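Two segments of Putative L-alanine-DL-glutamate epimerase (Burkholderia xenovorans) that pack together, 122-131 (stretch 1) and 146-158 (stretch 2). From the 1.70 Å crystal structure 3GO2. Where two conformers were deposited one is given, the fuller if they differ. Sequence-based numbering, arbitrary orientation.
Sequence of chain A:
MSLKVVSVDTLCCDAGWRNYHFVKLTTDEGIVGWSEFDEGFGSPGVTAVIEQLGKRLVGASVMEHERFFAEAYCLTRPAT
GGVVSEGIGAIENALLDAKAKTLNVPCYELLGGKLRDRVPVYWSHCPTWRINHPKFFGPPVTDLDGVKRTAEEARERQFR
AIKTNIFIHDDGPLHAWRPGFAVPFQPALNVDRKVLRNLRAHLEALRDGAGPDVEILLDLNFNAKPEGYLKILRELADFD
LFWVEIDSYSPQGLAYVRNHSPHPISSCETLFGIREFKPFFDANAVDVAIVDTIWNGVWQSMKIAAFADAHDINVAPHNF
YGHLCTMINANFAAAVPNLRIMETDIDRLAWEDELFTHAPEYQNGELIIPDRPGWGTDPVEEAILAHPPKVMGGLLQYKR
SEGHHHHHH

Stretch 1 122-131: YWSHCPTWRI
Stretch 2, residues 146-158: GVKRTAEEARERQ

Stretch 1 enters from a strand that includes Tyr-122 and Trp-123 (Trp-123 phi/psi -82/107), turns through His-125 (47/52), and passes a cis peptide bond before Pro-127, the N-cap of a helix running from Thr-128 onward. Stretch 2 is helical through Glu-156, with phi/psi near -60/-43; Arg-157 (-82/6) leaves it and Gln-158 (76/19) follows. The register pairs Trp-123 CA with Ala-154 CA at 7.6 Å and Pro-127 CA with Val-147 CA at 6.3 Å, so the chains run in opposite senses, burying 439 Å².

Arg-130 (m, t, t, chi4 -164°) extends to meet Glu-153 (t, t) in a two-pronged salt bridge: NH1 donates to OE1 at 2.8 Å (172°) and NH2 to OE2 at 3.0 Å (169°). Arg-157 NH1 also donates to Glu-153 OE2, at 2.9 Å. The carboxylate thus offsets two like charges, Arg-130 NH2 and Arg-157 NH1 being 4.2 Å apart; a water accepts from both, weakly from Arg-130.

Thr-150 (m) sets CG2 over the Arg-130 guanidinium face, 4.0 Å from NH1, and 3.7 Å from Cys-126 SG. Its OG1 donates to Gly-146 O (2.8 Å) and accepts from a water bound to Arg-130 NH1.

Trp-123 (t, chi2 -12°) packs CE3 3.7 Å from Ala-154 CB, whose small side chain admits the indole close to the helix. Pro-127 CG meets Val-147 CG2 (t) at 4.0 Å.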

# COMPACT_ATOMS: atom_id res chain seq x y z
N TYR A 122 -24.79 -8.98 28.34
CA TYR A 122 -25.91 -9.32 27.48
C TYR A 122 -26.28 -10.78 27.71
O TYR A 122 -25.41 -11.61 27.99
CB TYR A 122 -25.62 -9.03 26.00
CG TYR A 122 -24.57 -9.86 25.27
CD1 TYR A 122 -24.91 -11.06 24.64
CD2 TYR A 122 -23.25 -9.43 25.18
CE1 TYR A 122 -23.97 -11.81 23.95
CE2 TYR A 122 -22.31 -10.17 24.47
CZ TYR A 122 -22.67 -11.34 23.85
OH TYR A 122 -21.71 -12.07 23.17
N TRP A 123 -27.57 -11.07 27.66
CA TRP A 123 -28.09 -12.41 27.80
C TRP A 123 -27.96 -13.09 26.43
O TRP A 123 -28.69 -12.76 25.48
CB TRP A 123 -29.56 -12.34 28.28
CG TRP A 123 -30.32 -13.62 28.35
CD1 TRP A 123 -29.97 -14.84 27.83
CD2 TRP A 123 -31.61 -13.80 28.96
NE1 TRP A 123 -30.97 -15.76 28.08
CE2 TRP A 123 -31.98 -15.15 28.76
CE3 TRP A 123 -32.48 -12.95 29.66
CZ2 TRP A 123 -33.20 -15.68 29.26
CZ3 TRP A 123 -33.68 -13.48 30.14
CH2 TRP A 123 -34.02 -14.82 29.94
N SER A 124 -27.01 -14.01 26.36
CA SER A 124 -26.65 -14.66 25.10
C SER A 124 -27.49 -15.89 24.80
O SER A 124 -28.20 -16.39 25.67
CB SER A 124 -25.16 -14.98 25.13
OG SER A 124 -24.65 -15.24 23.83
N HIS A 125 -27.41 -16.38 23.57
CA HIS A 125 -28.21 -17.55 23.15
C HIS A 125 -29.68 -17.41 23.58
O HIS A 125 -30.28 -18.33 24.19
CB HIS A 125 -27.59 -18.82 23.68
CG HIS A 125 -26.16 -18.97 23.25
ND1 HIS A 125 -25.11 -18.60 24.05
CD2 HIS A 125 -25.63 -19.33 22.05
CE1 HIS A 125 -23.98 -18.77 23.38
NE2 HIS A 125 -24.27 -19.21 22.17
N CYS A 126 -30.22 -16.26 23.21
CA CYS A 126 -31.54 -15.80 23.64
C CYS A 126 -32.34 -15.40 22.42
O CYS A 126 -32.18 -14.28 21.92
CB CYS A 126 -31.37 -14.59 24.54
SG CYS A 126 -32.97 -13.91 25.14
N PRO A 127 -33.23 -16.28 21.94
CA PRO A 127 -33.78 -17.52 22.53
C PRO A 127 -33.14 -18.83 22.06
O PRO A 127 -33.73 -19.92 22.16
CB PRO A 127 -35.26 -17.45 22.10
CG PRO A 127 -35.23 -16.65 20.80
CD PRO A 127 -33.94 -15.92 20.69
N THR A 128 -31.91 -18.74 21.56
CA THR A 128 -31.24 -19.88 20.96
C THR A 128 -31.25 -21.17 21.79
O THR A 128 -31.55 -22.24 21.26
CB THR A 128 -29.81 -19.47 20.62
OG1 THR A 128 -29.85 -18.26 19.87
CG2 THR A 128 -29.06 -20.55 19.88
N TRP A 129 -30.90 -21.05 23.08
CA TRP A 129 -30.90 -22.19 23.99
C TRP A 129 -32.30 -22.79 24.19
O TRP A 129 -32.44 -23.99 24.21
CB TRP A 129 -30.30 -21.78 25.34
CG TRP A 129 -28.79 -21.85 25.46
CD1 TRP A 129 -28.08 -21.61 26.60
CD2 TRP A 129 -27.82 -22.15 24.44
NE1 TRP A 129 -26.73 -21.75 26.36
CE2 TRP A 129 -26.55 -22.07 25.05
CE3 TRP A 129 -27.90 -22.45 23.08
CZ2 TRP A 129 -25.36 -22.28 24.34
CZ3 TRP A 129 -26.73 -22.69 22.39
CH2 TRP A 129 -25.47 -22.60 23.02
N ARG A 130 -33.32 -21.95 24.32
CA ARG A 130 -34.69 -22.47 24.47
C ARG A 130 -35.23 -23.10 23.20
O ARG A 130 -36.12 -23.94 23.24
CB ARG A 130 -35.65 -21.37 24.95
CG ARG A 130 -35.34 -20.92 26.37
CD ARG A 130 -36.14 -19.72 26.81
NE ARG A 130 -35.66 -19.21 28.09
CZ ARG A 130 -36.33 -18.38 28.87
NH1 ARG A 130 -37.54 -17.94 28.52
NH2 ARG A 130 -35.80 -18.00 30.02
N ILE A 131 -34.70 -22.70 22.05
CA ILE A 131 -35.11 -23.31 20.79
C ILE A 131 -34.35 -24.60 20.53
O ILE A 131 -34.94 -25.62 20.13
CB ILE A 131 -34.88 -22.35 19.60
CG1 ILE A 131 -35.74 -21.09 19.71
CG2 ILE A 131 -35.10 -23.08 18.26
CD1 ILE A 131 -35.34 -20.02 18.72
N GLY A 146 -43.17 -17.29 20.88
CA GLY A 146 -42.21 -17.67 21.92
C GLY A 146 -40.96 -16.82 21.90
O GLY A 146 -40.43 -16.41 22.95
N VAL A 147 -40.50 -16.52 20.68
CA VAL A 147 -39.37 -15.60 20.48
C VAL A 147 -39.70 -14.26 21.13
O VAL A 147 -38.91 -13.72 21.91
CB VAL A 147 -39.04 -15.45 18.98
CG1 VAL A 147 -38.04 -14.33 18.72
CG2 VAL A 147 -38.50 -16.78 18.44
N LYS A 148 -40.89 -13.72 20.84
CA LYS A 148 -41.32 -12.46 21.40
C LYS A 148 -41.35 -12.54 22.93
O LYS A 148 -40.84 -11.66 23.61
CB LYS A 148 -42.70 -12.07 20.87
CG LYS A 148 -43.21 -10.77 21.44
CD LYS A 148 -44.56 -10.44 20.87
CE LYS A 148 -45.16 -9.19 21.52
NZ LYS A 148 -46.30 -8.64 20.72
N ARG A 149 -41.95 -13.59 23.46
CA ARG A 149 -42.07 -13.71 24.91
C ARG A 149 -40.74 -13.81 25.61
O ARG A 149 -40.62 -13.33 26.72
CB ARG A 149 -42.91 -14.92 25.28
CG ARG A 149 -44.38 -14.72 24.97
CD ARG A 149 -45.20 -15.81 25.63
NE ARG A 149 -44.77 -17.17 25.30
CZ ARG A 149 -45.25 -17.90 24.31
NH1 ARG A 149 -44.78 -19.13 24.10
NH2 ARG A 149 -46.20 -17.42 23.51
N THR A 150 -39.76 -14.44 24.97
CA THR A 150 -38.43 -14.55 25.55
C THR A 150 -37.78 -13.17 25.67
O THR A 150 -37.14 -12.87 26.69
CB THR A 150 -37.52 -15.49 24.74
OG1 THR A 150 -38.15 -16.76 24.57
CG2 THR A 150 -36.21 -15.70 25.43
N ALA A 151 -37.91 -12.33 24.64
CA ALA A 151 -37.40 -10.96 24.70
C ALA A 151 -38.13 -10.15 25.77
O ALA A 151 -37.51 -9.37 26.48
CB ALA A 151 -37.51 -10.28 23.36
N GLU A 152 -39.45 -10.34 25.88
CA GLU A 152 -40.21 -9.70 26.99
C GLU A 152 -39.68 -10.10 28.37
O GLU A 152 -39.61 -9.28 29.28
CB GLU A 152 -41.70 -10.04 26.90
CG GLU A 152 -42.42 -9.48 25.66
CD GLU A 152 -43.89 -9.89 25.54
OE1 GLU A 152 -44.29 -10.99 26.02
OE2 GLU A 152 -44.64 -9.10 24.92
N GLU A 153 -39.36 -11.38 28.54
CA GLU A 153 -38.80 -11.86 29.80
C GLU A 153 -37.44 -11.19 30.09
O GLU A 153 -37.18 -10.76 31.22
CB GLU A 153 -38.70 -13.39 29.79
CG GLU A 153 -38.09 -13.94 31.03
CD GLU A 153 -37.95 -15.43 31.03
OE1 GLU A 153 -38.74 -16.14 30.37
OE2 GLU A 153 -37.03 -15.88 31.73
N ALA A 154 -36.59 -11.06 29.07
CA ALA A 154 -35.32 -10.40 29.23
C ALA A 154 -35.54 -8.96 29.67
O ALA A 154 -34.86 -8.47 30.54
CB ALA A 154 -34.49 -10.44 27.91
N ARG A 155 -36.49 -8.28 29.04
CA ARG A 155 -36.83 -6.92 29.40
C ARG A 155 -37.28 -6.83 30.87
O ARG A 155 -36.78 -5.99 31.63
CB ARG A 155 -37.94 -6.38 28.50
CG ARG A 155 -38.23 -4.93 28.69
CD ARG A 155 -39.47 -4.48 27.90
NE ARG A 155 -39.85 -3.13 28.33
CZ ARG A 155 -40.73 -2.34 27.73
NH1 ARG A 155 -41.36 -2.71 26.62
NH2 ARG A 155 -40.97 -1.14 28.25
N GLU A 156 -38.22 -7.69 31.24
CA GLU A 156 -38.81 -7.70 32.58
C GLU A 156 -37.73 -7.92 33.64
O GLU A 156 -37.75 -7.30 34.72
CB GLU A 156 -39.91 -8.77 32.66
CG GLU A 156 -41.15 -8.47 31.78
CD GLU A 156 -42.05 -9.67 31.51
OE1 GLU A 156 -41.71 -10.81 31.91
OE2 GLU A 156 -43.11 -9.47 30.87
N ARG A 157 -36.78 -8.80 33.32
CA ARG A 157 -35.72 -9.18 34.25
C ARG A 157 -34.55 -8.16 34.28
O ARG A 157 -33.54 -8.39 34.97
CB ARG A 157 -35.24 -10.60 33.94
CG ARG A 157 -36.26 -11.70 34.28
CD ARG A 157 -35.86 -13.12 33.79
NE ARG A 157 -34.70 -13.66 34.50
CZ ARG A 157 -34.18 -14.87 34.28
NH1 ARG A 157 -34.70 -15.69 33.38
NH2 ARG A 157 -33.12 -15.28 34.97
N GLN A 158 -34.72 -7.03 33.58
CA GLN A 158 -33.83 -5.88 33.62
C GLN A 158 -32.52 -6.10 32.86
O GLN A 158 -31.54 -5.40 33.10
CB GLN A 158 -33.51 -5.48 35.07
CG GLN A 158 -34.76 -5.30 35.94
CD GLN A 158 -35.66 -4.24 35.40
OE1 GLN A 158 -36.74 -4.53 34.88
NE2 GLN A 158 -35.22 -2.99 35.49
O HOH W 1 -39.44 -18.08 26.49
O HOH W 2 -33.82 -18.41 32.54